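Local coordinates for protein race-specific elicitor A4 (PDB 6BN0) that binds chitin through a CBM14 chitin-binding domain, acting as a fungal virulence effector that triggers a hypersensitive response in tomato plants carrying Cf-4, at residues Q57-D60 against K65-D68; Y24-P27 against T31-I34; P8-D13 against K20-P25. One frame throughout, in Å; residues are numbered along the deposited sequence.

The three contacts follow one another along the chain in the order interaction 3, interaction 2, interaction 1. Interaction 3 ties helix 8-14 to the start of strand 23-25; interaction 2 pairs that strand with strand 32-38 in the three-stranded antiparallel sheet, and the two share Tyr24 and Pro25. Interaction 1 is the separate hairpin of strands 57-59 and 66-68. Its centre lies about 9 Å from that of interaction 2 and about 15 Å from that of interaction 3. Trp58 bridges the two sheets, packing against Leu23, Pro25 and Tyr33. Leu23, Tyr33 and residues 65-68 all belong to the chitin site, to which both sheets contribute.

Interaction 1 (Q57-D60 against K65-D68); sequences QWND and KWCD. With NAG (2-acetamido-2-deoxy-beta-D-glucopyranose), chain E; NAG (2-acetamido-2-deoxy-beta-D-glucopyranose), chain B.
The Trp58 ring has the Trp66 backbone over one face, with Trp66 O 3.6 Å above the plane and offset toward the rim. At its edge Cys67 SG lies 4.2 Å from CE3, a sulfur-aromatic contact, NE1 donates in the ring plane to Asp60 OD2 at 2.9 Å, and C8 of the chain B N-acetylglucosamine approaches near the plane. The Trp66 ring carries a sugar instead: C6 of the chain E N-acetylglucosamine sits over its centre, 3.8 Å above the plane, while O3 of the chain B sugar lies 3.6 Å from Trp66 CB. Trp66 NE1 donates to Asp68 OD2, which it meets from above the carboxylate plane; this bond helps fix the indole's rotation. O6 of the chain E sugar donates to Cys67 O at 2.6 Å. Lys65, bent at chi2, brings NZ to Asp60 O at 2.8 Å and, more weakly, to Asp60 OD2 in a salt bridge; a water also joins OD2 to NZ. Between the backbones, Gln57 and Asp68 exchange two hydrogen bonds and Asn59 N donates to Trp66 O, with Trp58 and Cys67 forming the non-hydrogen-bonded pair. Lys65 and Trp66 both face Asn59, a G1 beta bulge. Cys67 is disulfide-bonded to Cys52, and Tyr33 stacks on Trp58. This is the two-stranded hairpin of a CBM14 domain, here presenting Trp66, Cys67 and Asp68 to chitin.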
loop_
_atom_site.group_PDB
_atom_site.type_symbol
_atom_site.label_atom_id
_atom_site.label_comp_id
_atom_site.label_asym_id
_atom_site.label_seq_id
_atom_site.Cartn_x
_atom_site.Cartn_y
_atom_site.Cartn_z
ATOM N N GLN A 57 2.806 -3.744 13.515
ATOM C CA GLN A 57 3.257 -5.123 13.355
ATOM C C GLN A 57 2.408 -5.794 12.283
ATOM O O GLN A 57 1.262 -5.392 12.056
ATOM C CB GLN A 57 3.148 -5.930 14.664
ATOM C CG GLN A 57 4.039 -5.421 15.825
ATOM C CD GLN A 57 3.881 -6.270 17.062
ATOM O OE1 GLN A 57 2.901 -6.981 17.194
ATOM N NE2 GLN A 57 4.809 -6.160 17.989
ATOM N N TRP A 58 2.991 -6.800 11.614
ATOM C CA TRP A 58 2.320 -7.475 10.504
ATOM C C TRP A 58 1.022 -8.126 10.980
ATOM O O TRP A 58 1.010 -8.845 11.986
ATOM C CB TRP A 58 3.241 -8.571 9.895
ATOM C CG TRP A 58 2.599 -9.190 8.669
ATOM C CD1 TRP A 58 2.221 -10.502 8.492
ATOM C CD2 TRP A 58 2.225 -8.492 7.471
ATOM N NE1 TRP A 58 1.669 -10.671 7.230
ATOM C CE2 TRP A 58 1.640 -9.448 6.593
ATOM C CE3 TRP A 58 2.331 -7.155 7.052
ATOM C CZ2 TRP A 58 1.162 -9.107 5.315
ATOM C CZ3 TRP A 58 1.846 -6.811 5.765
ATOM C CH2 TRP A 58 1.281 -7.795 4.909
ATOM N N ASN A 59 -0.055 -7.927 10.215
ATOM C CA ASN A 59 -1.348 -8.588 10.437
ATOM C C ASN A 59 -1.614 -9.504 9.233
ATOM O O ASN A 59 -2.062 -9.055 8.169
ATOM C CB ASN A 59 -2.455 -7.537 10.653
ATOM C CG ASN A 59 -3.806 -8.144 10.996
ATOM O OD1 ASN A 59 -4.731 -7.416 11.393
ATOM N ND2 ASN A 59 -3.959 -9.437 10.793
ATOM N N ASP A 60 -1.321 -10.787 9.403
ATOM C CA ASP A 60 -1.432 -11.780 8.339
ATOM C C ASP A 60 -2.842 -12.306 8.167
ATOM O O ASP A 60 -3.050 -13.230 7.370
ATOM C CB ASP A 60 -0.490 -12.956 8.627
ATOM C CG ASP A 60 -0.099 -13.721 7.361
ATOM O OD1 ASP A 60 -0.164 -14.974 7.352
ATOM O OD2 ASP A 60 0.298 -13.053 6.376
ATOM N N LYS A 65 -3.622 -8.345 5.775
ATOM C CA LYS A 65 -2.363 -8.347 5.014
ATOM C C LYS A 65 -1.788 -6.956 5.000
ATOM O O LYS A 65 -1.493 -6.360 3.952
ATOM C CB LYS A 65 -2.555 -8.897 3.589
ATOM C CG LYS A 65 -3.262 -10.219 3.598
ATOM C CD LYS A 65 -2.448 -11.312 4.283
ATOM C CE LYS A 65 -3.225 -12.660 4.089
ATOM N NZ LYS A 65 -2.543 -13.875 4.656
ATOM N N TRP A 66 -1.690 -6.403 6.192
ATOM C CA TRP A 66 -1.178 -5.063 6.331
ATOM C C TRP A 66 -0.552 -4.913 7.709
ATOM O O TRP A 66 -0.722 -5.760 8.594
ATOM C CB TRP A 66 -2.288 -4.031 6.069
ATOM C CG TRP A 66 -3.451 -4.060 6.995
ATOM C CD1 TRP A 66 -3.470 -4.428 8.326
ATOM C CD2 TRP A 66 -4.780 -3.621 6.682
ATOM N NE1 TRP A 66 -4.732 -4.238 8.846
ATOM C CE2 TRP A 66 -5.550 -3.735 7.856
ATOM C CE3 TRP A 66 -5.385 -3.117 5.517
ATOM C CZ2 TRP A 66 -6.925 -3.383 7.895
ATOM C CZ3 TRP A 66 -6.747 -2.773 5.564
ATOM C CH2 TRP A 66 -7.488 -2.901 6.735
ATOM N N CYS A 67 0.185 -3.812 7.888
ATOM C CA CYS A 67 0.731 -3.486 9.200
ATOM C C CYS A 67 -0.351 -2.896 10.106
ATOM O O CYS A 67 -1.197 -2.116 9.655
ATOM C CB CYS A 67 1.901 -2.522 9.016
ATOM S SG CYS A 67 3.205 -3.181 7.970
ATOM N N ASP A 68 -0.341 -3.275 11.384
ATOM C CA ASP A 68 -1.491 -3.012 12.267
ATOM C C ASP A 68 -0.999 -2.721 13.674
ATOM O O ASP A 68 0.183 -2.921 13.983
ATOM C CB ASP A 68 -2.478 -4.216 12.277
ATOM C CG ASP A 68 -3.978 -3.771 12.350
ATOM O OD1 ASP A 68 -4.283 -2.678 12.857
ATOM O OD2 ASP A 68 -4.865 -4.480 11.848
HETATM C C1 NAG E . -4.766 0.846 4.894
HETATM C C2 NAG E . -6.246 1.227 5.117
HETATM C C3 NAG E . -6.454 1.795 6.538
HETATM C C4 NAG E . -5.800 0.914 7.591
HETATM C C5 NAG E . -4.342 0.643 7.223
HETATM C C6 NAG E . -3.648 -0.276 8.221
HETATM C C7 NAG E . -7.741 2.101 3.366
HETATM C C8 NAG E . -8.001 3.233 2.403
HETATM N N2 NAG E . -6.648 2.219 4.128
HETATM O O3 NAG E . -7.857 1.881 6.765
HETATM O O4 NAG E . -5.706 1.570 8.853
HETATM O O5 NAG E . -4.313 0.002 5.952
HETATM O O6 NAG E . -2.335 -0.625 7.788
HETATM O O7 NAG E . -8.488 1.127 3.448
HETATM C C1 NAG B . -1.666 -0.881 1.043
HETATM C C2 NAG B . -1.258 -1.013 2.512
HETATM C C3 NAG B . -2.492 -0.892 3.454
HETATM C C4 NAG B . -3.383 0.293 3.046
HETATM C C5 NAG B . -3.661 0.277 1.544
HETATM C C6 NAG B . -4.405 1.535 1.096
HETATM C C7 NAG B . 0.775 -2.325 2.878
HETATM C C8 NAG B . 1.364 -3.682 3.146
HETATM N N2 NAG B . -0.561 -2.268 2.739
HETATM O O3 NAG B . -2.009 -0.667 4.778
HETATM O O4 NAG B . -4.671 0.186 3.634
HETATM O O5 NAG B . -2.394 0.293 0.866
HETATM O O6 NAG B . -4.688 1.593 -0.295
HETATM O O7 NAG B . 1.479 -1.322 2.778
HETATM O O HOH W 1 0.059 -14.127 3.968
#

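Interaction 2 (Y24-P27 against T31-I34); sequences YPNP and TTYI
Tyr24 and Ile34 put their side chains on the same face of the sheet, CB to CB 4.4 Å, and then part: the phenol turns an edge toward Ile34 O, while the isoleucine reaches along segment 24-27. With CG1 anti to the carbonyl carbon (chi1 -70°), Ile34 sends CD1 to Pro25 O at 3.6 Å and on to Asn26 CA, and it crosses the Pro27 ring at about a right angle, CD1 to Pro27 CD 4.1 Å. Asn26 and Thr32 meet obliquely. The asparagine's CG lies opposite the backbone N (chi1 -180°), which brings ND2 to Thr32 OG1 at 2.8 Å, the hydroxyl oxygen lying 22° out of the amide plane. Thr32 OG1 is also hydrogen-bonded to Ser29 OG, and Asn26 OD1 accepts from Asp28 N, so both polar ends also hold the turn between the strands. The frame for these side chains is a beta hairpin, strands 23-25 and 32-38, in the three-stranded antiparallel sheet of the CBM14 chitin-binding domain. Tyr24 and Ile34 form a hydrogen-bonded pair in it: Tyr24 N donates to Ile34 O, and Ile34 N returns a nearly straight bond to Tyr24 O. Further toward the turn a water links the two segments, accepting from Asn26 N and donating to Thr32 O, both at 2.8 Å. Tyr33 brings its CB to within 3.4 Å of Tyr24 O, but its ring leads away from segment 24-27 to meet bound N-acetylglucosamine. On the far side of strand 32-38, strand 45-51 packs through Val49 against Asn26 and Thr32.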
loop_
_atom_site.group_PDB
_atom_site.type_symbol
_atom_site.label_atom_id
_atom_site.label_comp_id
_atom_site.label_asym_id
_atom_site.label_seq_id
_atom_site.Cartn_x
_atom_site.Cartn_y
_atom_site.Cartn_z
ATOM N N TYR A 24 3.518 -11.805 2.987
ATOM C CA TYR A 24 3.647 -12.936 3.904
ATOM C C TYR A 24 4.351 -12.488 5.175
ATOM O O TYR A 24 5.079 -11.488 5.166
ATOM C CB TYR A 24 4.475 -14.091 3.317
ATOM C CG TYR A 24 3.869 -14.686 2.101
ATOM C CD1 TYR A 24 4.124 -14.157 0.852
ATOM C CD2 TYR A 24 3.037 -15.808 2.202
ATOM C CE1 TYR A 24 3.528 -14.730 -0.312
ATOM C CE2 TYR A 24 2.460 -16.378 1.083
ATOM C CZ TYR A 24 2.699 -15.832 -0.167
ATOM O OH TYR A 24 2.125 -16.445 -1.276
ATOM N N PRO A 25 4.192 -13.227 6.270
ATOM C CA PRO A 25 4.952 -12.880 7.478
ATOM C C PRO A 25 6.448 -13.052 7.236
ATOM O O PRO A 25 6.879 -13.909 6.451
ATOM C CB PRO A 25 4.443 -13.875 8.516
ATOM C CG PRO A 25 3.138 -14.347 7.983
ATOM C CD PRO A 25 3.315 -14.403 6.493
ATOM N N ASN A 26 7.247 -12.246 7.945
ATOM C CA ASN A 26 8.677 -12.497 8.035
ATOM C C ASN A 26 8.954 -13.301 9.307
ATOM O O ASN A 26 8.694 -12.785 10.406
ATOM C CB ASN A 26 9.442 -11.161 8.049
ATOM C CG ASN A 26 10.939 -11.348 8.130
ATOM O OD1 ASN A 26 11.417 -12.472 8.177
ATOM N ND2 ASN A 26 11.702 -10.241 8.147
ATOM N N PRO A 27 9.475 -14.536 9.238
ATOM C CA PRO A 27 9.711 -15.305 10.478
ATOM C C PRO A 27 10.631 -14.628 11.470
ATOM O O PRO A 27 10.547 -14.930 12.668
ATOM C CB PRO A 27 10.359 -16.611 9.990
ATOM C CG PRO A 27 10.215 -16.628 8.533
ATOM C CD PRO A 27 9.851 -15.296 8.032
ATOM N N THR A 31 7.858 -6.729 12.885
ATOM C CA THR A 31 7.696 -5.367 12.359
ATOM C C THR A 31 8.092 -5.264 10.890
ATOM O O THR A 31 8.374 -4.179 10.401
ATOM C CB THR A 31 8.504 -4.377 13.187
ATOM O OG1 THR A 31 9.880 -4.729 13.075
ATOM C CG2 THR A 31 8.078 -4.425 14.636
ATOM N N THR A 32 8.175 -6.390 10.196
ATOM C CA THR A 32 8.464 -6.415 8.776
ATOM C C THR A 32 7.537 -7.449 8.170
ATOM O O THR A 32 6.806 -8.143 8.885
ATOM C CB THR A 32 9.924 -6.776 8.478
ATOM O OG1 THR A 32 10.211 -8.074 9.054
ATOM C CG2 THR A 32 10.888 -5.701 9.031
ATOM N N TYR A 33 7.522 -7.504 6.839
ATOM C CA TYR A 33 6.792 -8.558 6.148
ATOM C C TYR A 33 7.594 -8.883 4.891
ATOM O O TYR A 33 8.591 -8.218 4.586
ATOM C CB TYR A 33 5.347 -8.121 5.849
ATOM C CG TYR A 33 5.252 -6.838 5.009
ATOM C CD1 TYR A 33 5.389 -5.588 5.601
ATOM C CD2 TYR A 33 5.031 -6.898 3.614
ATOM C CE1 TYR A 33 5.286 -4.403 4.854
ATOM C CE2 TYR A 33 4.928 -5.731 2.857
ATOM C CZ TYR A 33 5.056 -4.483 3.488
ATOM O OH TYR A 33 5.012 -3.312 2.755
ATOM N N ILE A 34 7.183 -9.929 4.175
ATOM C CA ILE A 34 7.863 -10.349 2.954
ATOM C C ILE A 34 6.909 -10.074 1.794
ATOM O O ILE A 34 5.728 -10.442 1.849
ATOM C CB ILE A 34 8.293 -11.829 3.022
ATOM C CG1 ILE A 34 9.447 -11.989 4.044
ATOM C CG2 ILE A 34 8.641 -12.373 1.590
ATOM C CD1 ILE A 34 9.858 -13.465 4.392
HETATM O O HOH W 2 6.231 -10.608 10.024
#

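Interaction 3 (P8-D13 against K20-P25); sequences PQEVID and KDCLYP
Glu10 reaches from helix 8-14 to Cys22 and Tyr24, and its CB, directed at segment 20-25, first meets the phenol oxygen of Tyr24, OH, at 3.8 Å. CG comes next. It lies anti to the backbone N (chi1 163°), which carries it within reach of both Tyr24 OH, at 3.6 Å, and the sulfur of Cys22, SG, at 3.8 Å. The chain then bends at chi2, turning the carboxylate toward the backbone at Asp21 and Cys22. At the tip OE2 accepts the Cys22 N-H at 2.8 Å, with an N-H...O angle of 155°, through its anti lone pair. The Glu10 and Tyr24 side chains run antiparallel alongside each other, with carboxylate and ring planes 80° apart. The helix is thereby joined to the turn that leads into strand 23-25, the first strand of the CBM14 sheet, beside the disulfide between Cys22 and Cys16, which links this turn to the chain just after the helix. Val11 adds a light apolar touch to that bridge, CG2 to Cys22 SG 4.4 Å. Two negative groups lie close together here, Glu10 OE2 and Asp21 OD1 being 4.3 Å apart. A water donates to both, at 2.9 Å to Glu10 OE2 and 3.1 Å to Asp21 OD1, and probably eases their repulsion. Asp21 OD2 accepts from Gly18 N, while Tyr24 OH is hydrogen-bonded to Lys7 N, just ahead of the helix.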
loop_
_atom_site.group_PDB
_atom_site.type_symbol
_atom_site.label_atom_id
_atom_site.label_comp_id
_atom_site.label_asym_id
_atom_site.label_seq_id
_atom_site.Cartn_x
_atom_site.Cartn_y
_atom_site.Cartn_z
ATOM N N PRO A 8 3.796 -20.225 -5.602
ATOM C CA PRO A 8 3.736 -20.028 -7.057
ATOM C C PRO A 8 2.353 -19.716 -7.608
ATOM O O PRO A 8 2.222 -18.880 -8.502
ATOM C CB PRO A 8 4.223 -21.390 -7.591
ATOM C CG PRO A 8 5.011 -21.958 -6.513
ATOM C CD PRO A 8 4.455 -21.478 -5.225
ATOM N N GLN A 9 1.318 -20.412 -7.133
ATOM C CA GLN A 9 -0.017 -20.162 -7.653
ATOM C C GLN A 9 -0.474 -18.754 -7.314
ATOM O O GLN A 9 -1.210 -18.124 -8.092
ATOM C CB GLN A 9 -1.004 -21.180 -7.091
ATOM C CG GLN A 9 -2.280 -21.245 -7.911
ATOM C CD GLN A 9 -1.986 -21.641 -9.356
ATOM O OE1 GLN A 9 -1.462 -22.729 -9.616
ATOM N NE2 GLN A 9 -2.299 -20.751 -10.297
ATOM N N GLU A 10 -0.102 -18.268 -6.127
ATOM C CA GLU A 10 -0.440 -16.892 -5.775
ATOM C C GLU A 10 0.287 -15.933 -6.698
ATOM O O GLU A 10 -0.294 -14.946 -7.167
ATOM C CB GLU A 10 -0.111 -16.619 -4.297
ATOM C CG GLU A 10 -0.026 -15.139 -3.848
ATOM C CD GLU A 10 -1.385 -14.530 -3.511
ATOM O OE1 GLU A 10 -2.403 -15.208 -3.773
ATOM O OE2 GLU A 10 -1.447 -13.373 -3.007
ATOM N N VAL A 11 1.533 -16.258 -7.050
ATOM C CA VAL A 11 2.286 -15.383 -7.942
ATOM C C VAL A 11 1.669 -15.381 -9.337
ATOM O O VAL A 11 1.462 -14.323 -9.939
ATOM C CB VAL A 11 3.763 -15.820 -7.947
ATOM C CG1 VAL A 11 4.608 -14.953 -8.900
ATOM C CG2 VAL A 11 4.325 -15.750 -6.498
ATOM N N ILE A 12 1.324 -16.561 -9.854
ATOM C CA ILE A 12 0.758 -16.659 -11.195
ATOM C C ILE A 12 -0.612 -15.979 -11.259
ATOM O O ILE A 12 -0.965 -15.346 -12.258
ATOM C CB ILE A 12 0.663 -18.151 -11.600
ATOM C CG1 ILE A 12 2.049 -18.784 -11.796
ATOM C CG2 ILE A 12 -0.210 -18.330 -12.840
ATOM C CD1 ILE A 12 2.017 -20.329 -11.892
ATOM N N ASP A 13 -1.423 -16.145 -10.223
ATOM C CA ASP A 13 -2.806 -15.706 -10.294
ATOM C C ASP A 13 -2.912 -14.193 -10.182
ATOM O O ASP A 13 -3.660 -13.559 -10.933
ATOM C CB ASP A 13 -3.631 -16.358 -9.183
ATOM C CG ASP A 13 -3.992 -17.809 -9.471
ATOM O OD1 ASP A 13 -3.702 -18.324 -10.571
ATOM O OD2 ASP A 13 -4.599 -18.430 -8.574
ATOM N N LYS A 20 -3.112 -6.456 -1.518
ATOM C CA LYS A 20 -2.854 -7.518 -0.541
ATOM C C LYS A 20 -2.170 -8.748 -1.139
ATOM O O LYS A 20 -2.109 -9.792 -0.477
ATOM C CB LYS A 20 -4.155 -7.945 0.151
ATOM C CG LYS A 20 -4.851 -6.816 0.918
ATOM C CD LYS A 20 -6.233 -7.272 1.448
ATOM C CE LYS A 20 -7.085 -6.080 1.926
ATOM N NZ LYS A 20 -6.524 -5.524 3.217
ATOM N N ASP A 21 -1.639 -8.659 -2.348
ATOM C CA ASP A 21 -1.183 -9.832 -3.081
ATOM C C ASP A 21 0.267 -10.163 -2.733
ATOM O O ASP A 21 1.135 -9.284 -2.759
ATOM C CB ASP A 21 -1.293 -9.587 -4.593
ATOM C CG ASP A 21 -2.732 -9.496 -5.083
ATOM O OD1 ASP A 21 -3.640 -9.957 -4.361
ATOM O OD2 ASP A 21 -2.963 -8.969 -6.200
ATOM N N CYS A 22 0.547 -11.451 -2.476
ATOM C CA CYS A 22 1.920 -11.935 -2.320
ATOM C C CYS A 22 2.627 -11.283 -1.134
ATOM O O CYS A 22 3.816 -10.972 -1.218
ATOM C CB CYS A 22 2.735 -11.700 -3.600
ATOM S SG CYS A 22 2.022 -12.283 -5.178
ATOM N N LEU A 23 1.900 -11.063 -0.036
ATOM C CA LEU A 23 2.468 -10.525 1.205
ATOM C C LEU A 23 2.395 -11.577 2.293
ATOM O O LEU A 23 1.323 -12.146 2.534
ATOM C CB LEU A 23 1.722 -9.263 1.667
ATOM C CG LEU A 23 1.498 -8.177 0.587
ATOM C CD1 LEU A 23 0.692 -7.004 1.106
ATOM C CD2 LEU A 23 2.867 -7.627 0.131
ATOM N N TYR A 24 3.518 -11.805 2.987
ATOM C CA TYR A 24 3.647 -12.936 3.904
ATOM C C TYR A 24 4.351 -12.488 5.175
ATOM O O TYR A 24 5.079 -11.488 5.166
ATOM C CB TYR A 24 4.475 -14.091 3.317
ATOM C CG TYR A 24 3.869 -14.686 2.101
ATOM C CD1 TYR A 24 4.124 -14.157 0.852
ATOM C CD2 TYR A 24 3.037 -15.808 2.202
ATOM C CE1 TYR A 24 3.528 -14.730 -0.312
ATOM C CE2 TYR A 24 2.460 -16.378 1.083
ATOM C CZ TYR A 24 2.699 -15.832 -0.167
ATOM O OH TYR A 24 2.125 -16.445 -1.276
ATOM N N PRO A 25 4.192 -13.227 6.270
ATOM C CA PRO A 25 4.952 -12.880 7.478
ATOM C C PRO A 25 6.448 -13.052 7.236
ATOM O O PRO A 25 6.879 -13.909 6.451
ATOM C CB PRO A 25 4.443 -13.875 8.516
ATOM C CG PRO A 25 3.138 -14.347 7.983
ATOM C CD PRO A 25 3.315 -14.403 6.493
HETATM O O HOH W 3 -4.062 -12.376 -2.454
#